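Local structure of ABC transporter, substrate-binding protein (Clostridium perfringens, 4EDP) at residues G198-K209 with Q341-M350. The protein probably captures a solute outside the cell membrane and delivers it to an ABC transporter for uptake, as extracellular substrate-binding proteins do. Numbering follows the deposited sequence.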
ATOM      1  N   GLY A 198      -9.512 -18.812  -2.100  1.00 13.90           N
ATOM      2  CA  GLY A 198      -9.683 -18.279  -0.747  1.00 14.31           C
ATOM      3  C   GLY A 198     -10.744 -18.907   0.139  1.00 14.65           C
ATOM      4  O   GLY A 198     -11.013 -18.412   1.235  1.00 14.28           O
ATOM      5  N   GLU A 199     -11.363 -19.994  -0.308  0.50 14.30           N
ATOM      6  CA  GLU A 199     -12.414 -20.611   0.502  0.50 15.35           C
ATOM      7  C   GLU A 199     -11.938 -20.993   1.913  0.50 14.73           C
ATOM      8  O   GLU A 199     -12.629 -20.715   2.900  0.50 14.56           O
ATOM      9  CB  GLU A 199     -13.034 -21.794  -0.241  0.50 16.28           C
ATOM     10  CG  GLU A 199     -13.739 -21.360  -1.518  0.50 18.74           C
ATOM     11  CD  GLU A 199     -14.902 -20.419  -1.256  0.50 20.72           C
ATOM     12  OE1 GLU A 199     -15.758 -20.779  -0.426  0.50 22.70           O
ATOM     13  OE2 GLU A 199     -14.973 -19.342  -1.898  0.50 20.51           O
ATOM     14  N   ALA A 200     -10.757 -21.596   2.021  1.00 13.96           N
ATOM     15  CA  ALA A 200     -10.237 -21.977   3.331  1.00 14.43           C
ATOM     16  C   ALA A 200      -9.916 -20.738   4.169  1.00 13.64           C
ATOM     17  O   ALA A 200     -10.127 -20.727   5.369  1.00 13.78           O
ATOM     18  CB  ALA A 200      -8.988 -22.873   3.195  1.00 15.42           C
ATOM     19  N   ALA A 201      -9.448 -19.685   3.513  1.00 12.29           N
ATOM     20  CA  ALA A 201      -9.112 -18.452   4.217  1.00 11.89           C
ATOM     21  C   ALA A 201     -10.396 -17.907   4.829  1.00 12.71           C
ATOM     22  O   ALA A 201     -10.407 -17.456   5.974  1.00 12.11           O
ATOM     23  CB  ALA A 201      -8.491 -17.439   3.271  1.00 10.71           C
ATOM     24  N   PHE A 202     -11.487 -17.948   4.067  1.00 13.33           N
ATOM     25  CA  PHE A 202     -12.743 -17.433   4.589  1.00 13.19           C
ATOM     26  C   PHE A 202     -13.281 -18.266   5.739  1.00 13.76           C
ATOM     27  O   PHE A 202     -13.898 -17.694   6.653  1.00 14.21           O
ATOM     28  CB  PHE A 202     -13.765 -17.106   3.488  1.00 14.81           C
ATOM     29  CG  PHE A 202     -13.470 -15.806   2.796  1.00 14.72           C
ATOM     30  CD1 PHE A 202     -13.764 -14.610   3.406  1.00 17.39           C
ATOM     31  CD2 PHE A 202     -12.870 -15.778   1.555  1.00 18.75           C
ATOM     32  CE1 PHE A 202     -13.472 -13.403   2.791  1.00 19.07           C
ATOM     33  CE2 PHE A 202     -12.572 -14.574   0.946  1.00 20.55           C
ATOM     34  CZ  PHE A 202     -12.886 -13.388   1.565  1.00 19.27           C
ATOM     35  N   LYS A 203     -13.008 -19.577   5.750  1.00 13.42           N
ATOM     36  CA  LYS A 203     -13.419 -20.421   6.870  1.00 14.69           C
ATOM     37  C   LYS A 203     -12.625 -20.013   8.116  1.00 14.57           C
ATOM     38  O   LYS A 203     -13.164 -20.053   9.233  1.00 16.28           O
ATOM     39  CB  LYS A 203     -13.237 -21.911   6.574  1.00 15.39           C
ATOM     40  CG  LYS A 203     -14.185 -22.482   5.525  1.00 18.12           C
ATOM     41  CD  LYS A 203     -15.649 -22.416   5.951  1.00 24.09           C
ATOM     42  CE  LYS A 203     -16.545 -23.124   4.933  1.00 29.53           C
ATOM     43  NZ  LYS A 203     -17.983 -23.136   5.345  1.00 35.44           N
ATOM     44  N   GLU A 204     -11.358 -19.622   7.945  1.00 13.59           N
ATOM     45  CA  GLU A 204     -10.555 -19.155   9.088  1.00 13.36           C
ATOM     46  C   GLU A 204     -11.074 -17.794   9.558  1.00 12.61           C
ATOM     47  O   GLU A 204     -11.073 -17.508  10.751  1.00 12.66           O
ATOM     48  CB  GLU A 204      -9.064 -19.097   8.783  1.00 13.55           C
ATOM     49  CG  GLU A 204      -8.412 -20.451   8.600  1.00 16.03           C
ATOM     50  CD  GLU A 204      -8.366 -21.283   9.888  1.00 23.83           C
ATOM     51  OE1 GLU A 204      -8.621 -20.762  10.991  1.00 24.99           O
ATOM     52  OE2 GLU A 204      -8.050 -22.471   9.792  1.00 32.74           O
ATOM     53  N   LEU A 205     -11.515 -16.961   8.634  1.00 13.05           N
ATOM     54  CA  LEU A 205     -12.096 -15.663   9.015  1.00 13.50           C
ATOM     55  C   LEU A 205     -13.379 -15.877   9.833  1.00 15.02           C
ATOM     56  O   LEU A 205     -13.635 -15.124  10.782  1.00 14.02           O
ATOM     57  CB  LEU A 205     -12.312 -14.766   7.803  1.00 13.04           C
ATOM     58  CG  LEU A 205     -11.020 -14.230   7.162  1.00 13.25           C
ATOM     59  CD1 LEU A 205     -11.307 -13.570   5.841  1.00 14.39           C
ATOM     60  CD2 LEU A 205     -10.312 -13.231   8.112  1.00 15.37           C
ATOM     61  N   GLU A 206     -14.195 -16.873   9.473  1.00 14.77           N
ATOM     62  CA  GLU A 206     -15.385 -17.182  10.280  1.00 16.48           C
ATOM     63  C   GLU A 206     -14.948 -17.513  11.700  1.00 16.00           C
ATOM     64  O   GLU A 206     -15.580 -17.080  12.687  1.00 15.87           O
ATOM     65  CB  GLU A 206     -16.174 -18.403   9.750  1.00 18.60           C
ATOM     66  CG  GLU A 206     -16.814 -18.234   8.441  1.00 21.72           C
ATOM     67  CD  GLU A 206     -17.648 -19.455   8.033  1.00 28.42           C
ATOM     68  OE1 GLU A 206     -17.513 -20.540   8.648  1.00 27.08           O
ATOM     69  OE2 GLU A 206     -18.446 -19.314   7.091  1.00 35.51           O
ATOM     70  N   ALA A 207     -13.878 -18.303  11.807  1.00 14.86           N
ATOM     71  CA  ALA A 207     -13.366 -18.717  13.103  1.00 14.82           C
ATOM     72  C   ALA A 207     -12.829 -17.544  13.922  1.00 14.05           C
ATOM     73  O   ALA A 207     -12.786 -17.613  15.150  1.00 13.98           O
ATOM     74  CB  ALA A 207     -12.294 -19.797  12.951  1.00 13.75           C
ATOM     75  N   LEU A 208     -12.418 -16.471  13.257  1.00 11.28           N
ATOM     76  CA  LEU A 208     -11.878 -15.305  13.970  1.00 12.27           C
ATOM     77  C   LEU A 208     -12.975 -14.384  14.530  1.00 12.59           C
ATOM     78  O   LEU A 208     -12.704 -13.546  15.400  1.00 12.94           O
ATOM     79  CB  LEU A 208     -11.021 -14.495  12.999  1.00 11.74           C
ATOM     80  CG  LEU A 208     -10.243 -13.301  13.519  1.00 11.35           C
ATOM     81  CD1 LEU A 208      -9.205 -13.768  14.573  1.00 12.01           C
ATOM     82  CD2 LEU A 208      -9.552 -12.600  12.346  1.00 10.70           C
ATOM     83  N   LYS A 209     -14.200 -14.554  14.041  1.00 12.92           N
ATOM     84  CA  LYS A 209     -15.333 -13.689  14.418  1.00 14.44           C
ATOM     85  C   LYS A 209     -15.500 -13.347  15.891  1.00 13.77           C
ATOM     86  O   LYS A 209     -15.769 -12.199  16.201  1.00 15.09           O
ATOM     87  CB  LYS A 209     -16.662 -14.210  13.886  1.00 16.06           C
ATOM     88  CG  LYS A 209     -16.829 -14.198  12.363  1.00 21.18           C
ATOM     89  CD  LYS A 209     -18.132 -14.904  11.931  1.00 25.69           C
ATOM     90  CE  LYS A 209     -19.393 -14.246  12.491  1.00 29.47           C
ATOM     91  NZ  LYS A 209     -19.557 -12.814  12.064  1.00 34.17           N
ATOM     92  N   GLN A 341     -16.058 -11.788  -5.468  1.00 22.21           N
ATOM     93  CA  GLN A 341     -16.334 -12.972  -4.664  1.00 23.64           C
ATOM     94  C   GLN A 341     -15.887 -12.733  -3.221  1.00 21.55           C
ATOM     95  O   GLN A 341     -16.631 -13.021  -2.276  1.00 22.88           O
ATOM     96  CB  GLN A 341     -15.603 -14.185  -5.244  1.00 23.12           C
ATOM     97  CG  GLN A 341     -15.812 -15.500  -4.492  1.00 28.23           C
ATOM     98  CD  GLN A 341     -15.112 -16.680  -5.178  1.00 34.30           C
ATOM     99  OE1 GLN A 341     -14.728 -16.593  -6.337  1.00 38.53           O
ATOM    100  NE2 GLN A 341     -14.950 -17.789  -4.456  1.00 37.60           N
ATOM    101  N   TRP A 342     -14.687 -12.185  -3.064  1.00 19.35           N
ATOM    102  CA  TRP A 342     -14.126 -11.903  -1.732  1.00 17.57           C
ATOM    103  C   TRP A 342     -14.970 -10.922  -0.941  1.00 17.94           C
ATOM    104  O   TRP A 342     -15.256 -11.153   0.233  1.00 18.28           O
ATOM    105  CB  TRP A 342     -12.689 -11.418  -1.862  1.00 16.23           C
ATOM    106  CG  TRP A 342     -11.703 -12.528  -2.078  1.00 16.95           C
ATOM    107  CD1 TRP A 342     -11.967 -13.788  -2.550  1.00 17.83           C
ATOM    108  CD2 TRP A 342     -10.272 -12.439  -1.963  1.00 13.94           C
ATOM    109  NE1 TRP A 342     -10.804 -14.510  -2.652  1.00 16.09           N
ATOM    110  CE2 TRP A 342      -9.745 -13.704  -2.318  1.00 12.48           C
ATOM    111  CE3 TRP A 342      -9.397 -11.432  -1.562  1.00 13.71           C
ATOM    112  CZ2 TRP A 342      -8.384 -13.976  -2.280  1.00 11.91           C
ATOM    113  CZ3 TRP A 342      -8.035 -11.703  -1.523  1.00 13.71           C
ATOM    114  CH2 TRP A 342      -7.542 -12.959  -1.891  1.00 14.92           C
ATOM    115  N   VAL A 343     -15.367  -9.829  -1.575  1.00 18.09           N
ATOM    116  CA  VAL A 343     -16.225  -8.852  -0.922  1.00 19.16           C
ATOM    117  C   VAL A 343     -17.551  -9.497  -0.482  1.00 21.00           C
ATOM    118  O   VAL A 343     -17.998  -9.293   0.639  1.00 20.12           O
ATOM    119  CB  VAL A 343     -16.473  -7.656  -1.841  1.00 20.71           C
ATOM    120  CG1 VAL A 343     -17.544  -6.761  -1.265  1.00 22.92           C
ATOM    121  CG2 VAL A 343     -15.166  -6.894  -2.053  1.00 17.78           C
ATOM    122  N   ASN A 344     -18.173 -10.273  -1.367  0.60 22.17           N
ATOM    123  CA  ASN A 344     -19.418 -10.960  -1.022  0.60 24.32           C
ATOM    124  C   ASN A 344     -19.220 -11.875   0.186  0.60 23.84           C
ATOM    125  O   ASN A 344     -19.976 -11.808   1.156  0.60 25.82           O
ATOM    126  CB  ASN A 344     -19.953 -11.768  -2.209  0.60 25.51           C
ATOM    127  CG  ASN A 344     -20.546 -10.896  -3.297  0.60 28.23           C
ATOM    128  OD1 ASN A 344     -20.654  -9.682  -3.141  0.60 31.30           O
ATOM    129  ND2 ASN A 344     -20.961 -11.517  -4.400  0.60 28.09           N
ATOM    130  N   ASN A 345     -18.199 -12.719   0.124  1.00 23.10           N
ATOM    131  CA  ASN A 345     -17.886 -13.649   1.224  1.00 22.46           C
ATOM    132  C   ASN A 345     -17.605 -12.924   2.540  1.00 21.76           C
ATOM    133  O   ASN A 345     -18.081 -13.328   3.605  1.00 21.99           O
ATOM    134  CB  ASN A 345     -16.651 -14.482   0.896  1.00 21.55           C
ATOM    135  CG  ASN A 345     -16.927 -15.631  -0.064  1.00 28.91           C
ATOM    136  OD1 ASN A 345     -18.065 -16.072  -0.224  1.00 32.31           O
ATOM    137  ND2 ASN A 345     -15.860 -16.154  -0.671  1.00 32.73           N
ATOM    138  N   TRP A 346     -16.820 -11.856   2.453  1.00 19.74           N
ATOM    139  CA  TRP A 346     -16.428 -11.068   3.628  1.00 20.45           C
ATOM    140  C   TRP A 346     -17.641 -10.463   4.305  1.00 23.29           C
ATOM    141  O   TRP A 346     -17.829 -10.617   5.511  1.00 23.05           O
ATOM    142  CB  TRP A 346     -15.482  -9.950   3.204  1.00 18.43           C
ATOM    143  CG  TRP A 346     -14.983  -9.077   4.325  1.00 18.75           C
ATOM    144  CD1 TRP A 346     -15.628  -8.002   4.887  1.00 19.68           C
ATOM    145  CD2 TRP A 346     -13.708  -9.170   4.985  1.00 16.77           C
ATOM    146  NE1 TRP A 346     -14.835  -7.437   5.857  1.00 22.22           N
ATOM    147  CE2 TRP A 346     -13.649  -8.129   5.930  1.00 18.57           C
ATOM    148  CE3 TRP A 346     -12.605 -10.023   4.848  1.00 14.28           C
ATOM    149  CZ2 TRP A 346     -12.543  -7.935   6.753  1.00 16.63           C
ATOM    150  CZ3 TRP A 346     -11.503  -9.834   5.660  1.00 17.18           C
ATOM    151  CH2 TRP A 346     -11.479  -8.794   6.608  1.00 18.67           C
ATOM    152  N   ASN A 347     -18.459  -9.768   3.521  1.00 25.30           N
ATOM    153  CA  ASN A 347     -19.658  -9.141   4.053  1.00 28.23           C
ATOM    154  C   ASN A 347     -20.634 -10.159   4.644  1.00 30.35           C
ATOM    155  O   ASN A 347     -21.241  -9.903   5.671  1.00 32.04           O
ATOM    156  CB  ASN A 347     -20.337  -8.276   2.983  1.00 29.52           C
ATOM    157  CG  ASN A 347     -19.524  -7.029   2.634  1.00 29.13           C
ATOM    158  OD1 ASN A 347     -18.688  -6.587   3.421  1.00 30.41           O
ATOM    159  ND2 ASN A 347     -19.788  -6.445   1.470  1.00 27.47           N
ATOM    160  N   ARG A 348     -20.786 -11.304   3.991  1.00 31.22           N
ATOM    161  CA  ARG A 348     -21.661 -12.360   4.487  1.00 33.90           C
ATOM    162  C   ARG A 348     -21.182 -12.823   5.858  1.00 33.85           C
ATOM    163  O   ARG A 348     -21.981 -13.043   6.767  1.00 34.38           O
ATOM    164  CB  ARG A 348     -21.671 -13.532   3.499  1.00 34.21           C
ATOM    165  CG  ARG A 348     -22.439 -14.774   3.949  1.00 39.39           C
ATOM    166  CD  ARG A 348     -22.426 -15.837   2.854  1.00 42.60           C
ATOM    167  NE  ARG A 348     -21.067 -16.191   2.447  1.00 45.33           N
ATOM    168  CZ  ARG A 348     -20.302 -17.098   3.054  1.00 47.82           C
ATOM    169  NH1 ARG A 348     -20.755 -17.765   4.109  1.00 49.89           N
ATOM    170  NH2 ARG A 348     -19.072 -17.335   2.609  1.00 48.13           N
ATOM    171  N   ILE A 349     -19.868 -12.939   6.008  1.00 32.31           N
ATOM    172  CA  ILE A 349     -19.255 -13.392   7.255  1.00 33.41           C
ATOM    173  C   ILE A 349     -19.158 -12.377   8.371  1.00 33.96           C
ATOM    174  O   ILE A 349     -19.483 -12.676   9.517  1.00 35.11           O
ATOM    175  CB  ILE A 349     -17.795 -13.829   7.027  1.00 31.63           C
ATOM    176  CG1 ILE A 349     -17.746 -15.166   6.314  1.00 33.96           C
ATOM    177  CG2 ILE A 349     -17.084 -13.964   8.350  1.00 30.95           C
ATOM    178  CD1 ILE A 349     -16.326 -15.625   6.046  1.00 32.81           C
ATOM    179  N   MET A 350     -18.668 -11.192   8.045  1.00 35.35           N
ATOM    180  CA  MET A 350     -18.454 -10.151   9.043  1.00 37.86           C
ATOM    181  C   MET A 350     -19.659  -9.236   9.251  1.00 42.21           C
ATOM    182  O   MET A 350     -19.893  -8.760  10.366  1.00 44.68           O
ATOM    183  CB  MET A 350     -17.246  -9.293   8.632  1.00 36.68           C
ATOM    184  CG  MET A 350     -15.899 -10.026   8.593  1.00 33.61           C
ATOM    185  SD  MET A 350     -15.275 -10.446  10.234  1.00 34.71           S
ATOM    186  CE  MET A 350     -13.937 -11.573   9.821  1.00 34.82           C
TER
HETATM  187  O   HOH W   1     -16.806 -18.878   4.565  1.00 35.44           O
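Phe202 projects from helix 199-208 as a knob into a hole formed by Trp342, Asn345, Trp346 and Ile349. The edge of its ring points at the face of the Trp342 five-membered ring, the planes 70° apart, with Phe202 CE2 3.6 Å from Trp342 CD1. Asn345 CB sits over the centre of one Phe202 face, a CH-pi contact 3.7 Å from the ring centroid, while Ile349 CD1 lies at the ring edge near CD1. Further apolar contacts lie beside this knob: Leu205 CD1 reaches Trp346 CZ3 at 3.7 Å, Glu206 lays its CG against Ile349 CD1, and Met350, bent at chi2, brings CE to Leu205 CB (4.1 Å), close to Leu205 O as well.

Over residues 199-208 and 341-350 the helix axes run nearly parallel, coming within 10.0 Å and crossing at -20°. This joins the C-terminal helix 332-350 to one lobe of the periplasmic-binding-protein fold, where Leu205 also packs on helix 178-189 and Trp346 on strands 168-171 and 212-216.

The two direct hydrogen bonds between the helices lie near the two ends of the interface. In the modelled conformer of Glu199, Gln341 NE2 donates to Glu199 OE2 (3.0 Å), with the carboxylate oxygen in the amide plane but the N-H bent at 131°. At the other end Lys209 curls at chi3 and chi4, bringing NZ 2.6 Å from Ile349 O, almost in line with the carbonyl. Between them, a bond within helix 332-350, from Arg348 NH2 to Asn345 OD1 from above the carbonyl plane, holds the guanidinium beside the interface, where a water donating to Glu206 OE2 weakly accepts from the same nitrogen. The Trp342 indole N-H is satisfied by Asn197 O, just before Gly198.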